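Local coordinates for protein dihydropteroate synthase (Clostridioides difficile, PDB 6PZ2) that catalyses the condensation of a dihydropterin pyrophosphate with p-aminobenzoate to give dihydropteroate, a step of folate synthesis, and is captured here with pteroic acid in its pocket, at residues 116-121 with 158-163; 134-139 with 172-177; 143-148 with 182-187. All blocks are in the same frame, centred on the assembly; numbering follows the deposited sequence.

Interaction 1: residues 116-121 with 158-163; sequences GLRKDK and KVSIEM
Arg-118 reaches from the loop 116-121 to the helical segment 158-163 and closes on Ser-160. Its CG stands anti to the carbonyl carbon (chi1 -59°), and a bend at chi2 (-46°) brings CD up to the helix. The bond from NE to Ser-160 OG measures 2.8 Å with an angle of 142° at the hydrogen, and OG lies in the guanidinium plane; NH2 adds a weak bond to the same oxygen. One face of the guanidinium is covered by CG1 of Val-159, set toward the rim 3.4 Å above the plane.

Ser-160 OG in turn gives its proton to the carbonyl of Gly-116, with 2.8 Å between OG and Gly-116 O and the hydroxyl in the carbonyl plane. The hydroxyl thus relays between a main-chain oxygen and the arginine, and the buried OG has partners both as donor and as acceptor.

Met-163, one helical turn further on, supplies the apolar part. Its SD lies 3.8 Å from both Arg-118 CD and NE, the two side chains crossing at about a right angle, and the bend at chi3 brings CE to 3.3 Å from Leu-117 O and near Leu-117 CB. Farther out on the leucine, CD1 lies 3.5 Å from Ser-160 O.

The contact joins the loop after strand 110-113 to helix 149-166. Arg-118 NH2 also bonds to Phe-156 O in that helix, and the guanidinium makes a cation-pi contact with the Phe-156 ring, while Leu-117 packs on Met-123 and Ile-127 of helix 123-129. Both Leu-117 and Ser-160 pack on Ile-136 of strand 133-137, in the helical layer outside the TIM-barrel sheet.

Interaction 2: residues 134-139 with 172-177; sequences VCIMHN and EKIVLD. With PT1 (pteroic acid), chain K; SO4 (sulfate ion), chain I.
Asp-177 and Met-137 run alongside each other at the C-terminal ends of two parallel strands. The aspartate CB meets both Cys-135 SG, at 3.7 Å, and Met-137 CG; its CG, anti to the backbone N (chi1 177°), touches Met-137 CG as well. Of the two carboxylate oxygens, OD1 is bonded to Gly-179 N just past the strand, which helps fix the rotation of the group. OD2 turns to the pteroic acid: N11 donates to it at 2.9 Å and a bent 136°, and N4 of the pterin ring lies 2.6 Å from it. Met-137 SD comes to 3.5 Å from the same N4, and Cys-135 SG approaches N11.

Strands 133-137 and 174-177 are neighbours in the beta-alpha-beta unit crossed over by helix 149-166, part of the TIM barrel of the pterin-binding enzymes. Their backbones are tied by five hydrogen bonds, from Val-134 N to Lys-173 O through to His-138 N to Asp-177 O. The bond from Asp-177 N to Ile-136 O, at 3.1 Å, has its donor above the carbonyl plane.

On the other face apolar branches pack together, Ile-136 and Leu-176 also touching helix 149-166: Ile-136 CD1 meets Ile-174 CG2 at 3.9 Å, Ile-136 CB faces Leu-176 CD2, and Val-134 CG1 lies 4.0 Å from Ile-174 CG1.

Interaction 3: residues 143-148 with 182-187; sequences TNYDKD and FGKDFE. With PT1 (pteroic acid), chain K; SO4 (sulfate ion), chain E.
Tyr-145 points its hydroxyl at the carbonyl of Gly-183, and this is the tight part of the contact. The bond from Tyr-145 OH to Gly-183 O is 2.6 Å long, with the acceptor in the plane of the ring, at its edge, although the hydroxyl stands above the carbonyl plane. Beside it, CG of Lys-184 comes to 3.6 Å from Tyr-145 OH. The lysine bends at chi4 (77°) and its NZ binds Phe-182 O at 2.9 Å; it is also held by His-138 ND1 and the carbonyls of Pro-178 and Gly-179.

The Thr-143 side is looser and more exposed. Its CG2 touches the backbone at Asp-185 N (3.6 Å) and reaches Asp-185 CB only at 4.3 Å. Farther along, at the exposed Asp-146 and Lys-147, a sulfate, probably from the crystallisation liquor, takes a bond from Lys-147 N to its O3 and a weak one from Asp-146 N.

The loops after strands 133-137 and 174-177 meet here, each leading into a helix of the barrel. Phe-182, next to the contact, lies with C17 of the pteroic acid over the margin of one ring face and belongs to the pocket at the C-terminal mouth of the TIM barrel.

Interaction 2 touches both of the others. On one side of its sheet Ile-136 touches interaction 1: its CG2 lies 3.6 Å from both Gly-116 CA and Ser-160 CB. At the C-terminal strand ends it meets interaction 3, where His-138 ND1 is 2.7 Å from Lys-184 NZ, probably hydrogen-bonded, and Asn-139 OD1 comes to 3.4 Å from Phe-182 CB. Interactions 1 and 3 do not touch; their nearest atoms are about 9 Å apart, though interaction 1 uses helix 149-166 and interaction 3 the loop leading into it. Interactions 2 and 3 reach the pteroic acid, at the pterin and near the linker respectively, whereas Gly-116 CA of interaction 1 is about 9 Å from its nearest atom, N11.

Interaction 1: residues 116-121 with 158-163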
loop_
_atom_site.group_PDB
_atom_site.type_symbol
_atom_site.label_atom_id
_atom_site.label_comp_id
_atom_site.label_asym_id
_atom_site.label_seq_id
_atom_site.Cartn_x
_atom_site.Cartn_y
_atom_site.Cartn_z
ATOM N N GLY A 116 13.532 24.625 0.011
ATOM C CA GLY A 116 12.841 25.092 1.202
ATOM C C GLY A 116 13.192 26.533 1.546
ATOM O O GLY A 116 13.340 26.881 2.721
ATOM N N LEU A 117 13.273 27.332 0.484
ATOM C CA LEU A 117 13.458 28.754 0.467
ATOM C C LEU A 117 14.933 29.076 0.729
ATOM O O LEU A 117 15.213 30.227 0.892
ATOM C CB LEU A 117 12.594 29.475 1.503
ATOM C CG LEU A 117 11.108 29.155 1.475
ATOM C CD1 LEU A 117 10.400 29.914 2.572
ATOM C CD2 LEU A 117 10.493 29.493 0.131
ATOM N N ARG A 118 15.836 28.117 0.762
ATOM C CA ARG A 118 17.221 28.439 1.164
ATOM C C ARG A 118 18.138 28.698 -0.031
ATOM O O ARG A 118 19.269 29.076 0.188
ATOM C CB ARG A 118 17.873 27.278 1.922
ATOM C CG ARG A 118 17.160 26.845 3.196
ATOM C CD ARG A 118 16.719 27.951 4.128
ATOM N NE ARG A 118 16.075 27.463 5.340
ATOM C CZ ARG A 118 16.727 26.855 6.321
ATOM N NH1 ARG A 118 18.056 26.857 6.330
ATOM N NH2 ARG A 118 16.053 26.217 7.266
ATOM N N LYS A 119 17.782 28.377 -1.262
ATOM C CA LYS A 119 18.767 28.492 -2.313
ATOM C C LYS A 119 18.655 29.870 -2.956
ATOM O O LYS A 119 19.613 30.323 -3.497
ATOM C CB LYS A 119 18.633 27.419 -3.401
ATOM C CG LYS A 119 19.957 26.839 -3.884
ATOM C CD LYS A 119 20.991 26.746 -2.772
ATOM C CE LYS A 119 21.757 25.441 -2.667
ATOM N NZ LYS A 119 22.306 25.270 -1.300
ATOM N N ASP A 120 17.509 30.515 -2.893
ATOM C CA ASP A 120 17.371 31.798 -3.492
ATOM C C ASP A 120 16.795 32.752 -2.443
ATOM O O ASP A 120 15.614 32.615 -2.050
ATOM C CB ASP A 120 16.488 31.709 -4.744
ATOM C CG ASP A 120 16.471 32.963 -5.621
ATOM O OD1 ASP A 120 16.458 34.077 -5.058
ATOM O OD2 ASP A 120 16.389 32.812 -6.859
ATOM N N LYS A 121 17.590 33.758 -2.065
ATOM C CA LYS A 121 17.175 34.688 -1.012
ATOM C C LYS A 121 15.905 35.435 -1.442
ATOM O O LYS A 121 15.187 35.903 -0.559
ATOM C CB LYS A 121 18.296 35.661 -0.633
ATOM C CG LYS A 121 19.618 35.018 -0.220
ATOM C CD LYS A 121 20.520 35.878 0.667
ATOM C CE LYS A 121 20.979 37.180 0.034
ATOM N NZ LYS A 121 21.937 36.985 -1.084
ATOM N N LYS A 158 11.336 25.214 10.837
ATOM C CA LYS A 158 11.034 26.357 11.669
ATOM C C LYS A 158 11.706 27.600 11.095
ATOM O O LYS A 158 11.107 28.658 11.007
ATOM C CB LYS A 158 11.552 26.181 13.098
ATOM C CG LYS A 158 10.465 26.099 14.157
ATOM C CD LYS A 158 9.428 25.013 13.907
ATOM C CE LYS A 158 8.590 24.741 15.137
ATOM N NZ LYS A 158 9.401 24.056 16.173
ATOM N N VAL A 159 12.958 27.447 10.717
ATOM C CA VAL A 159 13.683 28.556 10.124
ATOM C C VAL A 159 13.050 28.986 8.787
ATOM O O VAL A 159 12.885 30.178 8.544
ATOM C CB VAL A 159 15.156 28.162 9.920
ATOM C CG1 VAL A 159 15.871 29.173 9.041
ATOM C CG2 VAL A 159 15.863 27.969 11.258
ATOM N N SER A 160 12.755 28.039 7.898
ATOM C CA SER A 160 12.150 28.345 6.595
ATOM C C SER A 160 10.771 28.974 6.805
ATOM O O SER A 160 10.400 29.879 6.074
ATOM C CB SER A 160 12.079 27.118 5.709
ATOM O OG SER A 160 13.392 26.610 5.464
ATOM N N ILE A 161 10.035 28.533 7.810
ATOM C CA ILE A 161 8.693 29.086 8.031
ATOM C C ILE A 161 8.837 30.543 8.494
ATOM O O ILE A 161 8.047 31.409 8.121
ATOM C CB ILE A 161 7.900 28.251 9.058
ATOM C CG1 ILE A 161 7.574 26.858 8.515
ATOM C CG2 ILE A 161 6.630 28.978 9.524
ATOM C CD1 ILE A 161 7.059 25.904 9.573
ATOM N N GLU A 162 9.850 30.819 9.308
ATOM C CA GLU A 162 10.068 32.191 9.777
ATOM C C GLU A 162 10.501 33.102 8.619
ATOM O O GLU A 162 9.993 34.233 8.535
ATOM C CB GLU A 162 11.046 32.223 10.953
ATOM C CG GLU A 162 10.311 32.059 12.278
ATOM C CD GLU A 162 11.161 31.736 13.501
ATOM O OE1 GLU A 162 12.390 31.976 13.454
ATOM O OE2 GLU A 162 10.592 31.230 14.498
ATOM N N MET A 163 11.376 32.618 7.731
ATOM C CA MET A 163 11.700 33.336 6.491
ATOM C C MET A 163 10.409 33.643 5.727
ATOM O O MET A 163 10.118 34.791 5.382
ATOM C CB MET A 163 12.626 32.529 5.592
ATOM C CG MET A 163 13.995 32.361 6.195
ATOM S SD MET A 163 14.962 31.053 5.363
ATOM C CE MET A 163 15.230 31.804 3.758
#

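Interaction 2: residues 134-139 with 172-177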
loop_
_atom_site.group_PDB
_atom_site.type_symbol
_atom_site.label_atom_id
_atom_site.label_comp_id
_atom_site.label_asym_id
_atom_site.label_seq_id
_atom_site.Cartn_x
_atom_site.Cartn_y
_atom_site.Cartn_z
ATOM N N VAL A 134 3.160 27.511 -1.041
ATOM C CA VAL A 134 4.503 26.993 -1.170
ATOM C C VAL A 134 4.616 25.644 -0.447
ATOM O O VAL A 134 4.116 25.437 0.666
ATOM C CB VAL A 134 5.537 28.011 -0.657
ATOM C CG1 VAL A 134 5.236 28.501 0.745
ATOM C CG2 VAL A 134 6.965 27.481 -0.727
ATOM N N CYS A 135 5.351 24.753 -1.096
ATOM C CA CYS A 135 5.839 23.582 -0.467
ATOM C C CYS A 135 7.298 23.816 -0.090
ATOM O O CYS A 135 8.158 23.955 -0.947
ATOM C CB CYS A 135 5.713 22.357 -1.368
ATOM S SG CYS A 135 6.357 20.834 -0.616
ATOM N N ILE A 136 7.539 23.722 1.205
ATOM C CA ILE A 136 8.863 23.856 1.768
ATOM C C ILE A 136 9.409 22.461 2.045
ATOM O O ILE A 136 8.992 21.802 2.982
ATOM C CB ILE A 136 8.836 24.654 3.083
ATOM C CG1 ILE A 136 8.255 26.051 2.883
ATOM C CG2 ILE A 136 10.223 24.693 3.710
ATOM C CD1 ILE A 136 8.213 26.878 4.157
ATOM N N MET A 137 10.392 22.075 1.268
ATOM C CA MET A 137 10.931 20.769 1.365
ATOM C C MET A 137 12.288 20.818 2.078
ATOM O O MET A 137 13.071 21.704 1.810
ATOM C CB MET A 137 11.119 20.162 -0.025
ATOM C CG MET A 137 11.371 18.666 0.017
ATOM S SD MET A 137 11.972 17.944 -1.506
ATOM C CE MET A 137 13.734 18.238 -1.328
ATOM N N HIS A 138 12.529 19.853 2.956
ATOM C CA HIS A 138 13.797 19.705 3.647
ATOM C C HIS A 138 14.853 19.210 2.662
ATOM O O HIS A 138 14.611 18.241 1.943
ATOM C CB HIS A 138 13.696 18.720 4.825
ATOM C CG HIS A 138 15.032 18.443 5.432
ATOM N ND1 HIS A 138 15.801 17.343 5.095
ATOM C CD2 HIS A 138 15.772 19.182 6.286
ATOM C CE1 HIS A 138 16.944 17.404 5.749
ATOM N NE2 HIS A 138 16.952 18.525 6.488
ATOM N N ASN A 139 16.058 19.776 2.698
ATOM C CA ASN A 139 17.130 19.320 1.798
ATOM C C ASN A 139 18.462 19.747 2.406
ATOM O O ASN A 139 18.477 20.715 3.122
ATOM C CB ASN A 139 16.991 19.983 0.421
ATOM C CG ASN A 139 17.820 19.374 -0.687
ATOM O OD1 ASN A 139 18.677 18.513 -0.460
ATOM N ND2 ASN A 139 17.517 19.777 -1.909
ATOM N N GLU A 172 -1.367 29.649 6.330
ATOM C CA GLU A 172 -2.241 28.710 5.675
ATOM C C GLU A 172 -1.710 28.383 4.272
ATOM O O GLU A 172 -2.282 27.540 3.599
ATOM C CB GLU A 172 -3.641 29.310 5.583
ATOM C CG GLU A 172 -3.733 30.302 4.447
ATOM C CD GLU A 172 -4.834 31.330 4.601
ATOM O OE1 GLU A 172 -4.797 32.073 5.601
ATOM O OE2 GLU A 172 -5.711 31.378 3.718
ATOM N N LYS A 173 -0.647 29.034 3.802
ATOM C CA LYS A 173 -0.207 28.798 2.442
ATOM C C LYS A 173 0.908 27.757 2.424
ATOM O O LYS A 173 1.394 27.428 1.343
ATOM C CB LYS A 173 0.398 30.057 1.816
ATOM C CG LYS A 173 -0.575 31.197 1.618
ATOM C CD LYS A 173 -1.709 30.827 0.702
ATOM C CE LYS A 173 -2.535 32.049 0.396
ATOM N NZ LYS A 173 -3.221 31.877 -0.896
ATOM N N ILE A 174 1.360 27.356 3.597
ATOM C CA ILE A 174 2.546 26.516 3.676
ATOM C C ILE A 174 2.171 25.030 3.809
ATOM O O ILE A 174 1.229 24.651 4.520
ATOM C CB ILE A 174 3.450 26.960 4.832
ATOM C CG1 ILE A 174 3.985 28.369 4.566
ATOM C CG2 ILE A 174 4.580 25.961 5.068
ATOM C CD1 ILE A 174 4.635 28.994 5.777
ATOM N N VAL A 175 2.940 24.240 3.073
ATOM C CA VAL A 175 2.943 22.801 3.067
ATOM C C VAL A 175 4.387 22.373 3.339
ATOM O O VAL A 175 5.276 22.945 2.722
ATOM C CB VAL A 175 2.447 22.275 1.706
ATOM C CG1 VAL A 175 2.562 20.764 1.615
ATOM C CG2 VAL A 175 1.009 22.674 1.421
ATOM N N LEU A 176 4.618 21.364 4.183
ATOM C CA LEU A 176 5.970 20.861 4.450
ATOM C C LEU A 176 6.171 19.453 3.871
ATOM O O LEU A 176 5.257 18.633 3.825
ATOM C CB LEU A 176 6.211 20.820 5.961
ATOM C CG LEU A 176 5.828 22.063 6.763
ATOM C CD1 LEU A 176 6.066 21.819 8.248
ATOM C CD2 LEU A 176 6.609 23.283 6.304
ATOM N N ASP A 177 7.418 19.152 3.531
ATOM C CA ASP A 177 7.777 17.929 2.904
ATOM C C ASP A 177 9.163 17.533 3.418
ATOM O O ASP A 177 10.070 18.357 3.372
ATOM C CB ASP A 177 7.801 18.086 1.383
ATOM C CG ASP A 177 8.240 16.868 0.590
ATOM O OD1 ASP A 177 8.910 15.992 1.178
ATOM O OD2 ASP A 177 7.930 16.824 -0.623
HETATM C C2 PT1 K . 9.900 15.467 -3.472
HETATM C C3 PT1 K . 10.507 15.661 -4.779
HETATM C C5 PT1 K . 10.162 16.931 -5.419
HETATM N N6 PT1 K . 11.311 14.769 -5.415
HETATM C C7 PT1 K . 8.869 17.560 -3.559
HETATM N N9 PT1 K . 9.391 17.804 -4.769
HETATM C C10 PT1 K . 11.826 15.067 -6.619
HETATM N N11 PT1 K . 8.068 18.458 -2.956
HETATM C C12 PT1 K . 11.534 16.298 -7.218
HETATM C C21 PT1 K . 16.584 8.976 -5.687
HETATM O O22 PT1 K . 17.155 8.762 -4.606
HETATM O O1 PT1 K . 10.120 14.348 -2.766
HETATM N N4 PT1 K . 9.136 16.419 -2.900
HETATM N N8 PT1 K . 10.687 17.180 -6.637
HETATM C C13 PT1 K . 12.751 14.077 -7.296
HETATM N N14 PT1 K . 13.912 13.887 -6.434
HETATM C C15 PT1 K . 14.564 12.709 -6.328
HETATM C C16 PT1 K . 14.379 11.657 -7.234
HETATM C C17 PT1 K . 15.400 12.523 -5.235
HETATM C C18 PT1 K . 15.066 10.462 -7.042
HETATM C C19 PT1 K . 16.084 11.327 -5.038
HETATM C C20 PT1 K . 15.906 10.291 -5.940
HETATM O O23 PT1 K . 16.526 8.078 -6.529
HETATM S S SO4 I . -5.352 34.923 -0.977
HETATM O O1 SO4 I . -5.358 36.178 -1.769
HETATM O O2 SO4 I . -3.996 34.336 -1.053
HETATM O O3 SO4 I . -6.391 33.994 -1.506
HETATM O O4 SO4 I . -5.583 35.210 0.457
#

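Interaction 3: residues 143-148 with 182-187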
loop_
_atom_site.group_PDB
_atom_site.type_symbol
_atom_site.label_atom_id
_atom_site.label_comp_id
_atom_site.label_asym_id
_atom_site.label_seq_id
_atom_site.Cartn_x
_atom_site.Cartn_y
_atom_site.Cartn_z
ATOM N N THR A 143 24.952 13.692 3.948
ATOM C CA THR A 143 24.088 12.880 4.790
ATOM C C THR A 143 24.503 12.959 6.263
ATOM O O THR A 143 24.192 12.037 7.014
ATOM C CB THR A 143 24.090 11.427 4.305
ATOM O OG1 THR A 143 25.432 10.952 4.429
ATOM C CG2 THR A 143 23.609 11.285 2.876
ATOM N N ASN A 144 25.112 14.056 6.707
ATOM C CA ASN A 144 25.539 14.130 8.099
ATOM C C ASN A 144 24.515 14.922 8.915
ATOM O O ASN A 144 24.007 15.949 8.512
ATOM C CB ASN A 144 26.944 14.706 8.282
ATOM C CG ASN A 144 27.306 14.739 9.753
ATOM O OD1 ASN A 144 27.151 15.769 10.412
ATOM N ND2 ASN A 144 27.671 13.591 10.308
ATOM N N TYR A 145 24.184 14.388 10.079
ATOM C CA TYR A 145 23.240 15.014 10.990
ATOM C C TYR A 145 23.827 14.911 12.405
ATOM O O TYR A 145 24.033 13.812 12.867
ATOM C CB TYR A 145 21.880 14.304 10.926
ATOM C CG TYR A 145 21.147 14.519 9.629
ATOM C CD1 TYR A 145 20.241 15.556 9.491
ATOM C CD2 TYR A 145 21.399 13.717 8.532
ATOM C CE1 TYR A 145 19.586 15.794 8.296
ATOM C CE2 TYR A 145 20.757 13.942 7.330
ATOM C CZ TYR A 145 19.850 14.981 7.215
ATOM O OH TYR A 145 19.260 15.228 6.017
ATOM N N ASP A 146 24.083 16.022 13.081
ATOM C CA ASP A 146 24.640 16.008 14.431
ATOM C C ASP A 146 23.534 15.769 15.455
ATOM O O ASP A 146 23.828 15.253 16.503
ATOM C CB ASP A 146 25.345 17.315 14.809
ATOM C CG ASP A 146 26.571 17.646 13.972
ATOM O OD1 ASP A 146 27.238 16.706 13.473
ATOM O OD2 ASP A 146 26.854 18.849 13.836
ATOM N N LYS A 147 22.321 16.224 15.189
ATOM C CA LYS A 147 21.156 15.913 15.998
ATOM C C LYS A 147 20.367 14.756 15.376
ATOM O O LYS A 147 20.557 14.387 14.231
ATOM C CB LYS A 147 20.134 17.049 16.012
ATOM C CG LYS A 147 20.612 18.398 16.511
ATOM C CD LYS A 147 19.495 19.425 16.428
ATOM C CE LYS A 147 19.887 20.798 16.930
ATOM N NZ LYS A 147 18.803 21.397 17.745
ATOM N N ASP A 148 19.421 14.262 16.160
ATOM C CA ASP A 148 18.347 13.411 15.692
ATOM C C ASP A 148 17.844 13.953 14.342
ATOM O O ASP A 148 17.508 15.143 14.229
ATOM C CB ASP A 148 17.228 13.352 16.741
ATOM C CG ASP A 148 16.012 12.580 16.254
ATOM O OD1 ASP A 148 16.083 11.344 16.219
ATOM O OD2 ASP A 148 15.023 13.225 15.860
ATOM N N PHE A 182 16.801 13.274 -0.361
ATOM C CA PHE A 182 17.598 14.495 -0.446
ATOM C C PHE A 182 18.389 14.668 0.845
ATOM O O PHE A 182 17.806 14.824 1.930
ATOM C CB PHE A 182 16.711 15.729 -0.607
ATOM C CG PHE A 182 15.951 15.866 -1.902
ATOM C CD1 PHE A 182 14.650 15.399 -2.006
ATOM C CD2 PHE A 182 16.492 16.557 -2.977
ATOM C CE1 PHE A 182 13.923 15.581 -3.175
ATOM C CE2 PHE A 182 15.772 16.719 -4.152
ATOM C CZ PHE A 182 14.477 16.249 -4.242
ATOM N N GLY A 183 19.713 14.590 0.751
ATOM C CA GLY A 183 20.511 14.765 1.956
ATOM C C GLY A 183 20.351 13.643 2.968
ATOM O O GLY A 183 20.507 13.846 4.186
ATOM N N LYS A 184 20.065 12.452 2.460
ATOM C CA LYS A 184 19.672 11.327 3.285
ATOM C C LYS A 184 20.071 10.046 2.565
ATOM O O LYS A 184 19.731 9.867 1.415
ATOM C CB LYS A 184 18.166 11.295 3.552
ATOM C CG LYS A 184 17.627 12.519 4.282
ATOM C CD LYS A 184 16.097 12.553 4.285
ATOM C CE LYS A 184 15.526 13.848 4.807
ATOM N NZ LYS A 184 15.628 14.932 3.797
ATOM N N ASP A 185 20.724 9.142 3.279
ATOM C CA ASP A 185 20.981 7.801 2.752
ATOM C C ASP A 185 19.800 6.870 3.063
ATOM O O ASP A 185 18.779 7.271 3.640
ATOM C CB ASP A 185 22.293 7.225 3.291
ATOM C CG ASP A 185 22.328 7.011 4.787
ATOM O OD1 ASP A 185 21.251 6.927 5.463
ATOM O OD2 ASP A 185 23.461 6.957 5.277
ATOM N N PHE A 186 19.985 5.620 2.668
ATOM C CA PHE A 186 18.945 4.598 2.722
ATOM C C PHE A 186 18.325 4.535 4.120
ATOM O O PHE A 186 17.114 4.701 4.299
ATOM C CB PHE A 186 19.483 3.231 2.297
ATOM C CG PHE A 186 18.453 2.142 2.466
ATOM C CD1 PHE A 186 17.343 2.094 1.632
ATOM C CD2 PHE A 186 18.541 1.251 3.524
ATOM C CE1 PHE A 186 16.363 1.136 1.816
ATOM C CE2 PHE A 186 17.572 0.276 3.687
ATOM C CZ PHE A 186 16.485 0.230 2.848
ATOM N N GLU A 187 19.190 4.391 5.103
ATOM C CA GLU A 187 18.742 4.182 6.466
ATOM C C GLU A 187 18.008 5.418 6.984
ATOM O O GLU A 187 17.093 5.320 7.804
ATOM C CB GLU A 187 19.941 3.807 7.341
ATOM C CG GLU A 187 20.197 2.314 7.306
ATOM C CD GLU A 187 21.622 1.860 7.559
ATOM O OE1 GLU A 187 22.481 2.716 7.860
ATOM O OE2 GLU A 187 21.865 0.638 7.451
HETATM C C2 PT1 K . 9.900 15.467 -3.472
HETATM C C3 PT1 K . 10.507 15.661 -4.779
HETATM C C5 PT1 K . 10.162 16.931 -5.419
HETATM N N6 PT1 K . 11.311 14.769 -5.415
HETATM C C7 PT1 K . 8.869 17.560 -3.559
HETATM N N9 PT1 K . 9.391 17.804 -4.769
HETATM C C10 PT1 K . 11.826 15.067 -6.619
HETATM N N11 PT1 K . 8.068 18.458 -2.956
HETATM C C12 PT1 K . 11.534 16.298 -7.218
HETATM C C21 PT1 K . 16.584 8.976 -5.687
HETATM O O22 PT1 K . 17.155 8.762 -4.606
HETATM O O1 PT1 K . 10.120 14.348 -2.766
HETATM N N4 PT1 K . 9.136 16.419 -2.900
HETATM N N8 PT1 K . 10.687 17.180 -6.637
HETATM C C13 PT1 K . 12.751 14.077 -7.296
HETATM N N14 PT1 K . 13.912 13.887 -6.434
HETATM C C15 PT1 K . 14.564 12.709 -6.328
HETATM C C16 PT1 K . 14.379 11.657 -7.234
HETATM C C17 PT1 K . 15.400 12.523 -5.235
HETATM C C18 PT1 K . 15.066 10.462 -7.042
HETATM C C19 PT1 K . 16.084 11.327 -5.038
HETATM C C20 PT1 K . 15.906 10.291 -5.940
HETATM O O23 PT1 K . 16.526 8.078 -6.529
HETATM S S SO4 E . 22.127 19.202 12.601
HETATM O O1 SO4 E . 23.292 19.376 13.500
HETATM O O2 SO4 E . 22.443 19.844 11.307
HETATM O O3 SO4 E . 21.887 17.764 12.304
HETATM O O4 SO4 E . 20.952 19.839 13.264
#